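Local coordinates for chitin binding protein (Enterococcus faecalis, PDB 4A02) that cleaves glycosidic bonds in crystalline alpha- and beta-chitin oxidatively at a copper centre, working in synergy with a chitinase, at residues A[35-41]-A[153-159]; A[60-64]-A[100-106]; A[71-76]-A[132-136]. All coordinates share one frame; numbering follows the deposited sequence.

Contact 1 of 3, residues A[35-41]-A[153-159]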
loop_
_atom_site.group_PDB
_atom_site.type_symbol
_atom_site.label_atom_id
_atom_site.label_comp_id
_atom_site.label_asym_id
_atom_site.label_seq_id
_atom_site.Cartn_x
_atom_site.Cartn_y
_atom_site.Cartn_z
ATOM N N ILE A 35 4.025 6.029 -7.156
ATOM C CA ILE A 35 2.858 6.562 -6.480
ATOM C C ILE A 35 3.348 7.467 -5.330
ATOM O O ILE A 35 3.362 7.129 -4.154
ATOM C CB ILE A 35 1.876 5.488 -6.049
ATOM C CG1 ILE A 35 1.541 4.598 -7.240
ATOM C CG2 ILE A 35 0.642 6.121 -5.450
ATOM C CD1 ILE A 35 0.593 3.459 -6.913
ATOM N N GLU A 36 3.794 8.655 -5.754
ATOM C CA GLU A 36 4.543 9.616 -4.958
ATOM C C GLU A 36 3.670 10.860 -4.691
ATOM O O GLU A 36 3.217 11.487 -5.666
ATOM C CB GLU A 36 5.838 10.044 -5.696
ATOM C CG GLU A 36 6.705 10.940 -4.890
ATOM C CD GLU A 36 7.949 11.389 -5.567
ATOM O OE1 GLU A 36 8.198 11.042 -6.758
ATOM O OE2 GLU A 36 8.793 12.056 -4.921
ATOM N N ALA A 37 3.512 11.258 -3.442
ATOM C CA ALA A 37 2.754 12.454 -3.092
ATOM C C ALA A 37 3.321 13.043 -1.846
ATOM O O ALA A 37 4.084 12.367 -1.120
ATOM C CB ALA A 37 1.272 12.137 -2.935
ATOM N N PRO A 38 2.975 14.281 -1.495
ATOM C CA PRO A 38 3.500 14.849 -0.266
ATOM C C PRO A 38 3.170 13.958 0.941
ATOM O O PRO A 38 2.128 13.307 0.981
ATOM C CB PRO A 38 2.796 16.197 -0.156
ATOM C CG PRO A 38 2.542 16.586 -1.605
ATOM C CD PRO A 38 2.143 15.249 -2.235
ATOM N N LYS A 39 4.022 13.987 1.947
ATOM C CA LYS A 39 3.645 13.396 3.231
ATOM C C LYS A 39 2.330 14.016 3.678
ATOM O O LYS A 39 1.994 15.146 3.393
ATOM C CB LYS A 39 4.750 13.582 4.241
ATOM C CG LYS A 39 6.014 12.832 3.929
ATOM C CD LYS A 39 7.081 13.007 5.001
ATOM C CE LYS A 39 8.356 12.272 4.675
ATOM N NZ LYS A 39 9.089 12.833 3.525
ATOM N N ASN A 40 1.579 13.188 4.446
ATOM C CA ASN A 40 0.289 13.606 4.971
ATOM C C ASN A 40 -0.747 13.875 3.899
ATOM O O ASN A 40 -1.581 14.747 4.070
ATOM C CB ASN A 40 0.404 14.848 5.920
ATOM C CG ASN A 40 -0.799 14.854 6.864
ATOM O OD1 ASN A 40 -1.328 13.814 7.251
ATOM N ND2 ASN A 40 -1.172 16.070 7.238
ATOM N N THR A 41 -0.721 13.092 2.834
ATOM C CA THR A 41 -1.759 13.114 1.817
ATOM C C THR A 41 -2.636 11.911 2.078
ATOM O O THR A 41 -2.186 10.776 1.913
ATOM C CB THR A 41 -1.179 13.063 0.412
ATOM O OG1 THR A 41 -0.315 14.172 0.190
ATOM C CG2 THR A 41 -2.256 13.131 -0.654
ATOM N N THR A 153 13.132 14.133 0.687
ATOM C CA THR A 153 12.141 14.865 -0.034
ATOM C C THR A 153 10.918 15.012 0.880
ATOM O O THR A 153 10.779 14.230 1.827
ATOM C CB THR A 153 11.671 14.229 -1.349
ATOM O OG1 THR A 153 10.863 13.130 -1.039
ATOM C CG2 THR A 153 12.866 13.770 -2.203
ATOM N N VAL A 154 10.026 15.935 0.562
ATOM C CA VAL A 154 8.810 16.090 1.378
ATOM C C VAL A 154 7.737 15.032 1.054
ATOM O O VAL A 154 6.610 15.155 1.568
ATOM C CB VAL A 154 8.219 17.480 1.286
ATOM C CG1 VAL A 154 9.225 18.528 1.779
ATOM C CG2 VAL A 154 7.699 17.819 -0.133
ATOM N N ASN A 155 8.025 14.062 0.280
ATOM C CA ASN A 155 7.064 13.089 -0.273
ATOM C C ASN A 155 7.166 11.739 0.445
ATOM O O ASN A 155 8.026 11.442 1.271
ATOM C CB ASN A 155 7.271 12.940 -1.768
ATOM C CG ASN A 155 7.040 14.231 -2.493
ATOM O OD1 ASN A 155 6.261 15.081 -2.039
ATOM N ND2 ASN A 155 7.705 14.366 -3.642
ATOM N N ALA A 156 6.160 10.922 0.074
ATOM C CA ALA A 156 6.065 9.541 0.510
ATOM C C ALA A 156 5.547 8.755 -0.692
ATOM O O ALA A 156 4.938 9.303 -1.614
ATOM C CB ALA A 156 5.116 9.401 1.676
ATOM N N PHE A 157 5.763 7.452 -0.623
ATOM C CA PHE A 157 5.217 6.493 -1.579
ATOM C C PHE A 157 4.128 5.690 -0.904
ATOM O O PHE A 157 4.314 5.172 0.202
ATOM C CB PHE A 157 6.327 5.578 -2.143
ATOM C CG PHE A 157 7.238 6.344 -3.047
ATOM C CD1 PHE A 157 8.227 7.179 -2.518
ATOM C CD2 PHE A 157 7.083 6.334 -4.435
ATOM C CE1 PHE A 157 8.995 7.976 -3.334
ATOM C CE2 PHE A 157 7.837 7.115 -5.255
ATOM C CZ PHE A 157 8.779 7.969 -4.715
ATOM N N TYR A 158 2.967 5.618 -1.560
ATOM C CA TYR A 158 1.739 5.115 -0.966
ATOM C C TYR A 158 1.296 3.857 -1.672
ATOM O O TYR A 158 1.168 3.832 -2.893
ATOM C CB TYR A 158 0.649 6.185 -1.092
ATOM C CG TYR A 158 0.895 7.455 -0.280
ATOM C CD1 TYR A 158 1.624 8.514 -0.784
ATOM C CD2 TYR A 158 0.364 7.567 1.018
ATOM C CE1 TYR A 158 1.828 9.657 -0.017
ATOM C CE2 TYR A 158 0.540 8.704 1.760
ATOM C CZ TYR A 158 1.279 9.760 1.235
ATOM O OH TYR A 158 1.431 10.876 2.039
ATOM N N GLN A 159 1.064 2.803 -0.881
ATOM C CA GLN A 159 0.796 1.461 -1.416
ATOM C C GLN A 159 -0.413 0.834 -0.731
ATOM O O GLN A 159 -0.336 0.330 0.384
ATOM C CB GLN A 159 2.033 0.590 -1.224
ATOM C CG GLN A 159 3.187 1.022 -2.106
ATOM C CD GLN A 159 3.001 0.534 -3.533
ATOM O OE1 GLN A 159 2.999 -0.679 -3.755
ATOM N NE2 GLN A 159 2.866 1.427 -4.487
HETATM O O HOH W 1 10.580 11.316 -3.054
HETATM O O HOH W 2 2.490 10.533 4.905
#
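E36 swings CG anti to its backbone N (chi1 -175°) and runs on fully extended, which carries its carboxylate across F157 to N155. Y158 instead keeps CG beside its backbone N (chi1 -66°), and this sends the phenol toward the P38 turn. The Y158 OH donates to P38 O at 2.7 Å, and T41 OG1 donates to the same oxygen from the opposite face of the carbonyl, so P38 O is gripped from two sides. The edge of the phenol lies against A37, whose O is near the ring plane and whose CB touches Y158 CE1 at 3.9 Å.

On the E36 side, N155 ND2 gives a hydrogen bond to OE2 of E36 at 2.9 Å, arriving from above the carboxylate plane, with the amide turned 82° against it. A water joins that same OE2 to T153 OG1. The E36 chain crosses the F157 ring, E36 CB meeting F157 CE2 at 3.6 Å.

K39 closes the far end: its N donates almost straight to V154 O (2.9 Å), and NZ curls back to N155 O and also to I150 O. Between these side chains the backbones pair antiparallel, A37 N to A156 O at 3.0 Å and A156 N to A37 O at 2.8 Å, with Y158 N bonded to I35 O beyond them.

The result is a short edge strand, 36-38, hydrogen-bonded onto strand 155-165 of the LPMO beta-sandwich core, beside the copper site: F157 packs against the copper ligand H1, and E36 touches H1 as well.

Contact 2 of 3, residues A[60-64]-A[100-106]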
loop_
_atom_site.group_PDB
_atom_site.type_symbol
_atom_site.label_atom_id
_atom_site.label_comp_id
_atom_site.label_asym_id
_atom_site.label_seq_id
_atom_site.Cartn_x
_atom_site.Cartn_y
_atom_site.Cartn_z
ATOM N N GLU A 60 -10.613 2.881 -7.965
ATOM C CA GLU A 60 -11.864 2.152 -8.109
ATOM C C GLU A 60 -11.962 1.153 -6.954
ATOM O O GLU A 60 -10.971 0.675 -6.424
ATOM C CB GLU A 60 -11.899 1.484 -9.492
ATOM C CG GLU A 60 -11.975 2.564 -10.568
ATOM C CD GLU A 60 -11.924 2.093 -11.994
ATOM O OE1 GLU A 60 -12.166 0.892 -12.243
ATOM O OE2 GLU A 60 -11.678 2.968 -12.869
ATOM N N GLN A 61 -13.201 0.865 -6.548
ATOM C CA GLN A 61 -13.393 0.051 -5.348
ATOM C C GLN A 61 -14.728 -0.682 -5.434
ATOM O O GLN A 61 -15.798 -0.076 -5.332
ATOM C CB GLN A 61 -13.325 0.933 -4.096
ATOM C CG GLN A 61 -13.274 0.160 -2.794
ATOM C CD GLN A 61 -12.157 -0.853 -2.743
ATOM O OE1 GLN A 61 -10.979 -0.475 -2.770
ATOM N NE2 GLN A 61 -12.484 -2.138 -2.648
ATOM N N THR A 62 -14.636 -1.985 -5.662
ATOM C CA THR A 62 -15.764 -2.898 -5.565
ATOM C C THR A 62 -15.265 -4.132 -4.839
ATOM O O THR A 62 -14.063 -4.365 -4.724
ATOM C CB THR A 62 -16.390 -3.311 -6.922
ATOM O OG1 THR A 62 -15.538 -4.300 -7.471
ATOM C CG2 THR A 62 -16.516 -2.154 -7.880
ATOM N N ALA A 63 -16.208 -4.977 -4.414
ATOM C CA ALA A 63 -15.812 -6.201 -3.732
ATOM C C ALA A 63 -15.070 -7.172 -4.612
ATOM O O ALA A 63 -14.362 -8.053 -4.077
ATOM C CB ALA A 63 -17.090 -6.894 -3.192
ATOM N N THR A 64 -15.178 -7.094 -5.903
ATOM C CA THR A 64 -14.571 -8.022 -6.838
ATOM C C THR A 64 -13.494 -7.385 -7.729
ATOM O O THR A 64 -12.908 -8.095 -8.554
ATOM C CB THR A 64 -15.610 -8.713 -7.707
ATOM O OG1 THR A 64 -16.326 -7.764 -8.444
ATOM C CG2 THR A 64 -16.568 -9.507 -6.801
ATOM N N TRP A 100 -15.812 -1.997 6.994
ATOM C CA TRP A 100 -15.610 -1.043 5.952
ATOM C C TRP A 100 -16.331 -1.511 4.684
ATOM O O TRP A 100 -16.537 -2.694 4.459
ATOM C CB TRP A 100 -14.114 -0.806 5.711
ATOM C CG TRP A 100 -13.453 -1.935 4.946
ATOM C CD1 TRP A 100 -13.102 -3.168 5.420
ATOM C CD2 TRP A 100 -13.099 -1.915 3.553
ATOM N NE1 TRP A 100 -12.576 -3.932 4.409
ATOM C CE2 TRP A 100 -12.532 -3.171 3.262
ATOM C CE3 TRP A 100 -13.189 -0.965 2.537
ATOM C CZ2 TRP A 100 -12.070 -3.494 1.992
ATOM C CZ3 TRP A 100 -12.715 -1.280 1.277
ATOM C CH2 TRP A 100 -12.160 -2.531 1.026
ATOM N N ASN A 101 -16.691 -0.543 3.838
ATOM C CA ASN A 101 -17.542 -0.864 2.687
ATOM C C ASN A 101 -16.668 -1.076 1.438
ATOM O O ASN A 101 -16.070 -0.108 0.935
ATOM C CB ASN A 101 -18.542 0.273 2.458
ATOM C CG ASN A 101 -19.586 -0.128 1.477
ATOM O OD1 ASN A 101 -19.313 -0.774 0.472
ATOM N ND2 ASN A 101 -20.802 0.317 1.725
ATOM N N PRO A 102 -16.572 -2.301 0.933
ATOM C CA PRO A 102 -15.675 -2.583 -0.167
ATOM C C PRO A 102 -16.178 -2.111 -1.512
ATOM O O PRO A 102 -15.497 -2.297 -2.520
ATOM C CB PRO A 102 -15.560 -4.114 -0.123
ATOM C CG PRO A 102 -16.942 -4.528 0.340
ATOM C CD PRO A 102 -17.269 -3.520 1.394
ATOM N N ASN A 103 -17.377 -1.505 -1.550
ATOM C CA ASN A 103 -17.982 -0.932 -2.723
ATOM C C ASN A 103 -18.043 0.584 -2.711
ATOM O O ASN A 103 -18.756 1.161 -3.536
ATOM C CB ASN A 103 -19.367 -1.545 -2.957
ATOM C CG ASN A 103 -19.256 -3.021 -3.218
ATOM O OD1 ASN A 103 -18.631 -3.426 -4.206
ATOM N ND2 ASN A 103 -19.847 -3.880 -2.377
ATOM N N GLN A 104 -17.294 1.235 -1.839
ATOM C CA GLN A 104 -17.278 2.660 -1.746
ATOM C C GLN A 104 -15.823 3.155 -1.732
ATOM O O GLN A 104 -14.916 2.412 -1.338
ATOM C CB GLN A 104 -17.965 3.161 -0.476
ATOM C CG GLN A 104 -19.449 2.932 -0.474
ATOM C CD GLN A 104 -20.146 3.389 0.766
ATOM O OE1 GLN A 104 -19.541 3.597 1.852
ATOM N NE2 GLN A 104 -21.434 3.594 0.699
ATOM N N PRO A 105 -15.598 4.410 -2.094
ATOM C CA PRO A 105 -14.233 4.931 -2.120
ATOM C C PRO A 105 -13.563 4.819 -0.740
ATOM O O PRO A 105 -14.175 4.990 0.319
ATOM C CB PRO A 105 -14.454 6.399 -2.548
ATOM C CG PRO A 105 -15.718 6.377 -3.325
ATOM C CD PRO A 105 -16.611 5.405 -2.584
ATOM N N LEU A 106 -12.250 4.587 -0.761
ATOM C CA LEU A 106 -11.472 4.458 0.445
ATOM C C LEU A 106 -11.350 5.783 1.180
ATOM O O LEU A 106 -11.050 6.806 0.620
ATOM C CB LEU A 106 -10.078 3.922 0.151
ATOM C CG LEU A 106 -10.004 2.516 -0.408
ATOM C CD1 LEU A 106 -8.565 2.178 -0.810
ATOM C CD2 LEU A 106 -10.532 1.460 0.554
#
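Q61 makes the largest contribution of any residue to this contact, which joins the loop between strands 36-38 and 69-71 to the loop between strands 88-96 and 111-120. Its CG stands anti to the backbone N (chi1 -170°) and the chain then bends at chi2, bringing the amide to W100, P102 and L106. Q61 NE2 donates to P102 O at 3.0 Å, with the acceptor lying in the plane of the amide; the same nitrogen also bonds to the hydroxyl of Y141. The amide stands steeply to the indole, 74° between planes, and Q61 NE2 sits at the ring edge, 3.7 Å from W100 CH2. The aliphatic part of the chain is used too, Q61 CG lying 3.1 Å from Q104 O. At the oxygen end of the amide, Q61 OE1 rests against the branched end of L106, 3.9 Å from L106 CD2.

T62 comes next, T62 CA passing 3.2 Å from N103 OD1, while its hydroxyl accepts from T64 N in an ST turn. At A63 the backbone N donates to N103 OD1 at 2.9 Å, reaching the oxygen from above its carbonyl plane, and the methyl group lies by the P102 ring, A63 CB to P102 CG 4.3 Å.

The partner loop is shaped locally: N101 OD1 accepts from N103 N as an Asx turn within the type I turn 101-104, presenting P102 O and the N103 amide to the first segment.

The buried amide of Q61 therefore has its rotation fixed mainly from the nitrogen side, by P102 O and Y141 OH, whereas R10 holds OE1 only weakly.

Contact 3 of 3, residues A[71-76]-A[132-136]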
loop_
_atom_site.group_PDB
_atom_site.type_symbol
_atom_site.label_atom_id
_atom_site.label_comp_id
_atom_site.label_asym_id
_atom_site.label_seq_id
_atom_site.Cartn_x
_atom_site.Cartn_y
_atom_site.Cartn_z
ATOM N N ILE A 71 -4.160 -13.982 3.909
ATOM C CA ILE A 71 -3.255 -13.874 5.046
ATOM C C ILE A 71 -4.028 -14.281 6.307
ATOM O O ILE A 71 -5.234 -14.387 6.308
ATOM C CB ILE A 71 -2.686 -12.461 5.220
ATOM C CG1 ILE A 71 -3.740 -11.429 5.628
ATOM C CG2 ILE A 71 -1.930 -12.016 3.961
ATOM C CD1 ILE A 71 -3.150 -10.105 6.075
ATOM N N THR A 72 -3.273 -14.466 7.394
ATOM C CA THR A 72 -3.865 -14.628 8.723
ATOM C C THR A 72 -3.671 -13.347 9.507
ATOM O O THR A 72 -3.015 -12.395 9.068
ATOM C CB THR A 72 -3.253 -15.798 9.479
ATOM O OG1 THR A 72 -1.898 -15.497 9.800
ATOM C CG2 THR A 72 -3.344 -17.077 8.726
ATOM N N THR A 73 -4.274 -13.279 10.698
ATOM C CA THR A 73 -3.968 -12.217 11.636
ATOM C C THR A 73 -2.637 -12.505 12.312
ATOM O O THR A 73 -1.957 -13.518 12.053
ATOM C CB THR A 73 -5.083 -12.063 12.659
ATOM O OG1 THR A 73 -5.160 -13.278 13.433
ATOM C CG2 THR A 73 -6.437 -11.833 12.033
ATOM N N GLY A 74 -2.203 -11.589 13.186
ATOM C CA GLY A 74 -0.922 -11.710 13.816
ATOM C C GLY A 74 0.195 -11.144 12.974
ATOM O O GLY A 74 -0.040 -10.411 12.006
ATOM N N PRO A 75 1.435 -11.461 13.320
ATOM C CA PRO A 75 2.571 -10.894 12.599
ATOM C C PRO A 75 2.549 -11.236 11.132
ATOM O O PRO A 75 2.362 -12.384 10.751
ATOM C CB PRO A 75 3.785 -11.479 13.332
ATOM C CG PRO A 75 3.258 -11.833 14.694
ATOM C CD PRO A 75 1.840 -12.286 14.478
ATOM N N LEU A 76 2.765 -10.216 10.303
ATOM C CA LEU A 76 2.799 -10.340 8.845
ATOM C C LEU A 76 4.128 -9.752 8.379
ATOM O O LEU A 76 4.442 -8.589 8.676
ATOM C CB LEU A 76 1.651 -9.556 8.209
ATOM C CG LEU A 76 1.703 -9.499 6.664
ATOM C CD1 LEU A 76 1.458 -10.845 6.041
ATOM C CD2 LEU A 76 0.664 -8.492 6.190
ATOM N N ILE A 132 4.698 -6.431 10.646
ATOM C CA ILE A 132 3.626 -5.658 11.258
ATOM C C ILE A 132 2.607 -6.593 11.869
ATOM O O ILE A 132 2.426 -7.731 11.431
ATOM C CB ILE A 132 2.994 -4.677 10.234
ATOM C CG1 ILE A 132 2.221 -5.439 9.141
ATOM C CG2 ILE A 132 4.027 -3.745 9.693
ATOM C CD1 ILE A 132 1.504 -4.494 8.193
ATOM N N ASN A 133 1.876 -6.130 12.872
ATOM C CA ASN A 133 0.894 -6.939 13.555
ATOM C C ASN A 133 -0.482 -6.680 13.020
ATOM O O ASN A 133 -1.062 -5.608 13.199
ATOM C CB ASN A 133 0.934 -6.730 15.064
ATOM C CG ASN A 133 2.236 -7.214 15.640
ATOM O OD1 ASN A 133 2.674 -8.321 15.300
ATOM N ND2 ASN A 133 2.776 -6.411 16.518
ATOM N N ILE A 134 -1.073 -7.676 12.349
ATOM C CA ILE A 134 -2.436 -7.597 11.883
ATOM C C ILE A 134 -3.353 -7.844 13.067
ATOM O O ILE A 134 -3.268 -8.916 13.695
ATOM C CB ILE A 134 -2.693 -8.591 10.747
ATOM C CG1 ILE A 134 -1.731 -8.378 9.592
ATOM C CG2 ILE A 134 -4.152 -8.571 10.334
ATOM C CD1 ILE A 134 -1.782 -7.005 8.947
ATOM N N PRO A 135 -4.245 -6.910 13.419
ATOM C CA PRO A 135 -5.082 -7.110 14.624
ATOM C C PRO A 135 -5.879 -8.365 14.546
ATOM O O PRO A 135 -6.408 -8.761 13.502
ATOM C CB PRO A 135 -5.933 -5.843 14.658
ATOM C CG PRO A 135 -5.120 -4.809 13.920
ATOM C CD PRO A 135 -4.462 -5.582 12.807
ATOM N N THR A 136 -6.010 -9.033 15.695
ATOM C CA THR A 136 -6.623 -10.330 15.739
ATOM C C THR A 136 -8.123 -10.357 15.488
ATOM O O THR A 136 -8.628 -11.441 15.240
ATOM C CB THR A 136 -6.256 -11.057 17.060
ATOM O OG1 THR A 136 -6.714 -10.298 18.110
ATOM C CG2 THR A 136 -4.757 -11.194 17.125
HETATM O O HOH W 3 -7.419 -13.833 14.750
#
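This is an antiparallel strand pairing at one end of the three-stranded sheet, where the start of strand 74-82 meets the last residues of strand 127-134. Two hydrogen-bonded pairs make the ladder. G74 and I134 exchange bonds in both directions at 2.9 Å, G74 N to I134 O and I134 N to G74 O; the first lies on a lone pair, whereas the second comes in above the G74 carbonyl plane. L76 N then reaches I132 O at 2.8 Å, and I132 N returns a bond to L76 O.

P75, which has no N-H to give, falls at the non-hydrogen-bonded position opposite N133, and P75 CG lies 3.6 Å from N133 OD1 on the outer face. G74 before it has phi 85° and psi -166°, angles at which its lack of a CB matters.

The other face carries L76, I132 and I134. I134 sets CG1 beside its backbone N (chi1 -56°), and that branch meets L76 CB at 3.8 Å and the end of I71 at CD1. L76 and I134 pack on I144, I134 and I71 on I165, and I132 on I114, A115 and Y93. Beyond the paired residues, T73, just before its strand, touches P135 O through CG2 at 3.4 Å, and a water bridges T73 OG1 to T136 O.

Such a strand ladder, with hydrophobic side chains facing the opposing sheet and P75 and N133 on the outer face, is typical of a beta-sandwich, here the core fold of the AA10 LPMOs.

Contacts 1 and 3 both pair antiparallel strands, but in different sheets and on opposite sides of the chain's centre, about 25 Å between their centres. Contact 3 combines backbone ladder bonds with aliphatic packing into the sandwich interior, where I71, I132 and I134 are buried. Contact 1, with I35, A37, F157 and Y158 buried, adds to its ladder a carboxylate, a phenol and a lysine amine, and alone lies next to the copper site. Contact 2 has no strand and is nearer the surface, only Q61 and L106 being buried: it ties two loops together through side-chain amides. None touches another, although residues 71-76 of contact 3 lie in sequence between the two segments of contact 2.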